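Local coordinates for beta-1,3-xylanase (PDB 2COV) that binds beta-1,3-xylan through its family 31 carbohydrate-binding module, the part of the xylanase present here, at the interface of chains A and B and the interface of chains A and C. Sequence-based numbering; all coordinates share one arbitrary frame. Chains: chain A/B/C, beta-1,3-xylanase.

Contact 1: the interface of chains A and B. Residues chain A 36, 74, 78, 80; chain B 36, 38, 47.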
# COMPACT_ATOMS: atom_id res chain seq x y z
N TRP A 36 -16.36 -5.31 7.73
CA TRP A 36 -15.44 -6.34 7.24
C TRP A 36 -14.20 -6.37 8.14
O TRP A 36 -13.94 -5.39 8.88
CB TRP A 36 -15.06 -6.17 5.74
CG TRP A 36 -14.44 -4.83 5.43
CD1 TRP A 36 -15.06 -3.73 4.96
CD2 TRP A 36 -13.06 -4.41 5.65
NE1 TRP A 36 -14.24 -2.69 4.84
CE2 TRP A 36 -12.98 -3.07 5.26
CE3 TRP A 36 -11.93 -5.06 6.10
CZ2 TRP A 36 -11.81 -2.36 5.37
CZ3 TRP A 36 -10.74 -4.34 6.19
CH2 TRP A 36 -10.69 -3.00 5.88
N GLU A 74 -12.61 -2.69 9.09
CA GLU A 74 -13.50 -1.58 8.71
C GLU A 74 -13.84 -0.78 9.94
O GLU A 74 -14.07 -1.30 11.00
CB GLU A 74 -14.77 -2.21 8.12
CG GLU A 74 -15.67 -1.27 7.41
CD GLU A 74 -16.57 -0.43 8.31
OE1 GLU A 74 -17.18 -0.94 9.27
OE2 GLU A 74 -16.70 0.80 7.98
N GLY A 78 -18.26 3.00 7.54
CA GLY A 78 -18.09 3.23 6.12
C GLY A 78 -17.05 4.29 5.82
O GLY A 78 -16.67 4.45 4.63
N GLY A 80 -13.82 4.74 7.23
CA GLY A 80 -12.40 4.51 7.52
C GLY A 80 -12.04 3.09 7.76
O GLY A 80 -12.79 2.17 7.37
N TRP B 36 -17.87 -6.40 0.41
CA TRP B 36 -17.59 -4.99 0.59
C TRP B 36 -17.16 -4.42 -0.76
O TRP B 36 -16.76 -5.18 -1.63
CB TRP B 36 -16.50 -4.76 1.68
CG TRP B 36 -15.20 -5.46 1.44
CD1 TRP B 36 -14.80 -6.64 2.01
CD2 TRP B 36 -14.13 -5.08 0.54
NE1 TRP B 36 -13.58 -7.01 1.50
CE2 TRP B 36 -13.15 -6.08 0.61
CE3 TRP B 36 -13.87 -3.94 -0.27
CZ2 TRP B 36 -12.01 -6.03 -0.16
CZ3 TRP B 36 -12.76 -3.95 -1.03
CH2 TRP B 36 -11.86 -4.98 -0.97
N TYR B 38 -15.60 -0.34 -2.35
CA TYR B 38 -15.33 1.09 -2.21
C TYR B 38 -15.18 1.69 -3.58
O TYR B 38 -14.49 1.14 -4.45
CB TYR B 38 -14.07 1.37 -1.36
CG TYR B 38 -14.25 1.05 0.11
CD1 TYR B 38 -14.02 -0.20 0.59
CD2 TYR B 38 -14.74 1.98 0.98
CE1 TYR B 38 -14.26 -0.54 1.91
CE2 TYR B 38 -14.98 1.65 2.32
CZ TYR B 38 -14.72 0.39 2.77
OH TYR B 38 -14.92 0.02 4.07
N PRO B 47 -18.02 3.66 0.65
CA PRO B 47 -18.65 2.42 0.19
C PRO B 47 -19.58 2.72 -0.97
O PRO B 47 -20.38 3.67 -0.93
CB PRO B 47 -19.50 1.96 1.40
CG PRO B 47 -18.91 2.61 2.50
CD PRO B 47 -18.39 3.97 2.03
O HOH W 1 -15.09 1.82 5.94
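A:Trp36 and B:Tyr38 meet rim to rim. The direct polar link is a hydrogen bond from the indole N-H, A:Trp36 NE1, to the phenol oxygen B:Tyr38 OH at 2.9 Å; it is almost straight, 173° at the hydrogen, and the oxygen lies 3° out of the indole plane. With CG set between the backbone N and the carbonyl carbon (chi1 57°), A:Trp36 turns this N-H toward the partner chain.

Water supplies the second polar link. Water 1 lies 2.6 Å from B:Tyr38 OH and 2.7 Å from the carbonyl A:Gly80 O, and it also reaches the carboxylate oxygen A:Glu74 OE2. A:Gly78 N donates to A:Glu74 OE2 at 2.7 Å. The phenol oxygen thus has both an indole and a water partner, and the carboxylate links the loop holding A:Gly78 to the water.

Nonpolar contact completes the patch. The two tryptophan side chains pass at a slant, with A:Trp36 CD1 3.7 Å from B:Trp36 CB, while A:Glu74 CB lies 3.3 Å above one indole face of A:Trp36, toward the rim. B:Pro47 CG rests 3.8 Å from A:Gly78 CA.

The pairing may be a crystal contact; in the crystal the patch holds two copies of the module together about a two-fold axis.

Contact 2: the interface of chains A and B. Residues chain A 38, 44-47; chain B 78-79.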
# COMPACT_ATOMS: atom_id res chain seq x y z
N TYR A 38 -10.06 -8.53 8.17
CA TYR A 38 -9.13 -9.56 7.71
C TYR A 38 -8.08 -9.82 8.77
O TYR A 38 -7.57 -8.89 9.37
CB TYR A 38 -8.44 -9.19 6.40
CG TYR A 38 -9.36 -9.20 5.20
CD1 TYR A 38 -10.09 -8.10 4.86
CD2 TYR A 38 -9.49 -10.33 4.43
CE1 TYR A 38 -11.00 -8.13 3.82
CE2 TYR A 38 -10.35 -10.40 3.39
CZ TYR A 38 -11.12 -9.31 3.10
OH TYR A 38 -12.02 -9.35 2.06
N TYR A 44 -0.87 -13.18 3.86
CA TYR A 44 -1.92 -14.09 3.36
C TYR A 44 -3.13 -13.83 4.25
O TYR A 44 -3.03 -14.06 5.45
CB TYR A 44 -1.44 -15.53 3.46
CG TYR A 44 -2.49 -16.51 3.06
CD1 TYR A 44 -2.63 -16.88 1.74
CD2 TYR A 44 -3.31 -17.09 3.99
CE1 TYR A 44 -3.61 -17.79 1.39
CE2 TYR A 44 -4.29 -18.01 3.59
CZ TYR A 44 -4.45 -18.32 2.30
OH TYR A 44 -5.41 -19.25 1.91
N CYS A 45 -4.15 -13.25 3.65
CA CYS A 45 -5.29 -12.69 4.43
C CYS A 45 -6.56 -13.45 4.22
O CYS A 45 -6.89 -13.81 3.10
CB CYS A 45 -5.52 -11.25 4.00
SG CYS A 45 -4.09 -10.12 4.39
N LEU A 46 -7.30 -13.62 5.33
CA LEU A 46 -8.63 -14.25 5.35
C LEU A 46 -9.56 -13.46 6.14
O LEU A 46 -9.19 -12.86 7.10
CB LEU A 46 -8.52 -15.66 5.96
CG LEU A 46 -7.59 -16.65 5.34
CD1 LEU A 46 -7.32 -17.90 6.22
CD2 LEU A 46 -8.26 -17.07 4.03
N PRO A 47 -10.84 -13.49 5.77
CA PRO A 47 -11.83 -12.79 6.63
C PRO A 47 -11.86 -13.40 7.97
O PRO A 47 -11.91 -14.64 8.10
CB PRO A 47 -13.15 -13.01 5.88
CG PRO A 47 -12.86 -13.43 4.62
CD PRO A 47 -11.47 -14.08 4.59
N GLY B 78 -14.28 -13.41 -0.03
CA GLY B 78 -13.21 -13.01 0.90
C GLY B 78 -11.94 -13.74 0.64
O GLY B 78 -10.94 -13.39 1.26
N GLN B 79 -11.93 -14.64 -0.36
CA GLN B 79 -10.64 -15.25 -0.77
C GLN B 79 -9.93 -14.43 -1.89
O GLN B 79 -8.89 -14.84 -2.33
CB GLN B 79 -10.85 -16.72 -1.28
CG GLN B 79 -11.49 -17.63 -0.19
CD GLN B 79 -10.48 -18.22 0.76
OE1 GLN B 79 -9.33 -17.80 0.81
O HOH W 2 -8.43 -12.58 1.00
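A:Pro47 and B:Gly78 form the first shell of this patch, part of the two-fold A–B interface between copies of the module, which may or may not be a biological pairing. The pyrrolidine ring presents its CG and CD: A:Pro47 CG lies 3.8 Å from B:Gly78 CA, and A:Pro47 CD is 3.4 Å from the carbonyl B:Gly78 O. The same oxygen sits in the ring plane at the edge of A:Tyr38, 3.7 Å from A:Tyr38 CE2. A:Tyr38 has CG anti to its carbonyl carbon (chi1 -70°), which carries this edge to the glycine. An alanine in place of A:Pro47, lacking CG and CD, would probably leave a gap beside the B:Gly78 backbone and its carbonyl without that neighbour.

One residue earlier in strand 44-47, A:Leu46 CD2 touches the amide oxygen B:Gln79 OE1 at 3.5 Å. B:Gln79 bends at chi2 (-85°) to bring its end toward the leucine, but its side chain is incompletely modelled, so this contact is less secure.

In this patch no direct polar bond joins the chains; the polar link runs through water. Behind the contacting residues, strand 44-47 aims the carbonyl of A:Cys45 at that water. Water 2 stands 2.9 Å from A:Cys45 O and 2.7 Å from B:Gly78 O.

Contact 3: the interface of chains A and C. Residues chain A 76, 79; chain C 11, 13, 85-86.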
# COMPACT_ATOMS: atom_id res chain seq x y z
N ARG A 76 -15.50 3.27 11.50
CA ARG A 76 -16.11 4.62 11.29
C ARG A 76 -17.33 4.50 10.39
O ARG A 76 -17.69 5.44 9.70
CB ARG A 76 -15.08 5.65 10.68
CG ARG A 76 -13.60 5.66 11.21
CD ARG A 76 -13.62 6.52 12.30
NE ARG A 76 -12.44 6.65 13.16
CZ ARG A 76 -12.60 7.52 14.20
NH1 ARG A 76 -11.68 7.70 15.07
NH2 ARG A 76 -13.71 8.32 14.27
N GLN A 79 -16.55 4.99 6.83
CA GLN A 79 -15.73 6.16 6.61
C GLN A 79 -14.24 5.96 6.91
O GLN A 79 -13.45 6.90 6.79
CB GLN A 79 -16.26 7.34 7.40
CG GLN A 79 -17.70 7.76 7.04
CD GLN A 79 -17.82 8.29 5.63
OE1 GLN A 79 -16.95 9.01 5.12
NE2 GLN A 79 -18.93 7.96 4.99
N ASP C 11 -13.62 11.98 20.02
CA ASP C 11 -12.82 11.00 19.40
C ASP C 11 -11.35 11.30 19.54
O ASP C 11 -10.93 12.45 19.32
CB ASP C 11 -13.10 11.10 17.96
CG ASP C 11 -13.02 9.89 17.37
OD1 ASP C 11 -14.16 9.37 16.98
OD2 ASP C 11 -11.85 9.45 17.31
N PHE C 13 -9.02 10.48 17.39
CA PHE C 13 -8.55 10.77 16.07
C PHE C 13 -9.43 11.88 15.53
O PHE C 13 -10.61 11.63 15.29
CB PHE C 13 -8.65 9.49 15.25
CG PHE C 13 -8.01 9.54 13.86
CD1 PHE C 13 -8.24 8.52 12.99
CD2 PHE C 13 -7.16 10.55 13.48
CE1 PHE C 13 -7.68 8.51 11.74
CE2 PHE C 13 -6.57 10.53 12.26
CZ PHE C 13 -6.80 9.47 11.39
N ASP C 85 -7.23 5.43 9.22
CA ASP C 85 -7.80 6.41 8.29
C ASP C 85 -9.22 6.75 8.70
O ASP C 85 -9.97 5.88 9.10
CB ASP C 85 -7.87 5.80 6.85
CG ASP C 85 -6.54 5.37 6.30
OD1 ASP C 85 -5.65 6.18 6.24
OD2 ASP C 85 -6.38 4.16 5.94
N ARG C 86 -9.60 8.01 8.54
CA ARG C 86 -11.03 8.36 8.68
C ARG C 86 -11.33 9.58 7.83
O ARG C 86 -10.49 10.47 7.72
CB ARG C 86 -11.42 8.63 10.13
CG ARG C 86 -10.90 9.94 10.71
CD ARG C 86 -11.45 10.23 12.16
NE ARG C 86 -12.89 10.47 12.08
CZ ARG C 86 -13.58 11.35 12.83
NH1 ARG C 86 -13.03 12.06 13.83
NH2 ARG C 86 -14.87 11.49 12.61
O HOH W 3 -10.07 5.18 11.89
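The loop between strands 66-75 and 80-89 of chain A sends A:Arg76 against strand 80-89 of chain C and the segment leading into its strand 13-19. The guanidinium of A:Arg76 meets C:Asp11 tip to tip in an end-on, two-nitrogen salt bridge. A:Arg76 NH1 donates to C:Asp11 OD2 at 2.8 Å, in the guanidinium plane and on the syn side of the carboxylate; A:Arg76 NH2 donates to C:Asp11 OD1 at 2.9 Å from above the carboxylate plane. The two flat groups are turned 31° against each other, so the fork is twisted.

C:Asp11 OD2 also accepts from the backbone C:Phe13 N at 3.0 Å through its anti lone pair, which steadies the carboxylate. C:Arg86 passes over the other arginine: C:Arg86 CD lies 3.5 Å above the centre of the A:Arg76 guanidinium, and the two guanidinium planes are 14° apart. Bent at chi3 (-67°), C:Arg86 turns its own NH1 to the carbonyl C:Phe13 O at 2.9 Å. The carboxylate of C:Asp11 is likely to offset part of the repulsion between the two arginines.

Water 3 links A:Arg76 NE, 3.1 Å away, to the carbonyl C:Asp85 O at 2.9 Å.

The two-fold interface belongs to the deposited six-copy assembly, which may not be the arrangement in solution. Within it, A:Arg76 ties chain A to chain C by charge, face-on contact and water, and the two-fold twin repeats this.

The C-alpha centres of contacts 1 and 2 lie about 15 Å apart, those of contacts 1 and 3 about 12 Å, and those of contacts 2 and 3 about 23 Å. Contacts 1 and 2 belong to one two-fold A–B interface and use positions 38, 47 and 78 with the chains exchanged, so that contact 2 largely shows the counterpart of part of contact 1, with residues 44-46 and 79 added. Contact 3 faces chain C, yet its residues 76 and 79 share the loop that supplies residue 78 to contact 1. The loop thus touches two neighbours, which may link the two interfaces within the deposited assembly.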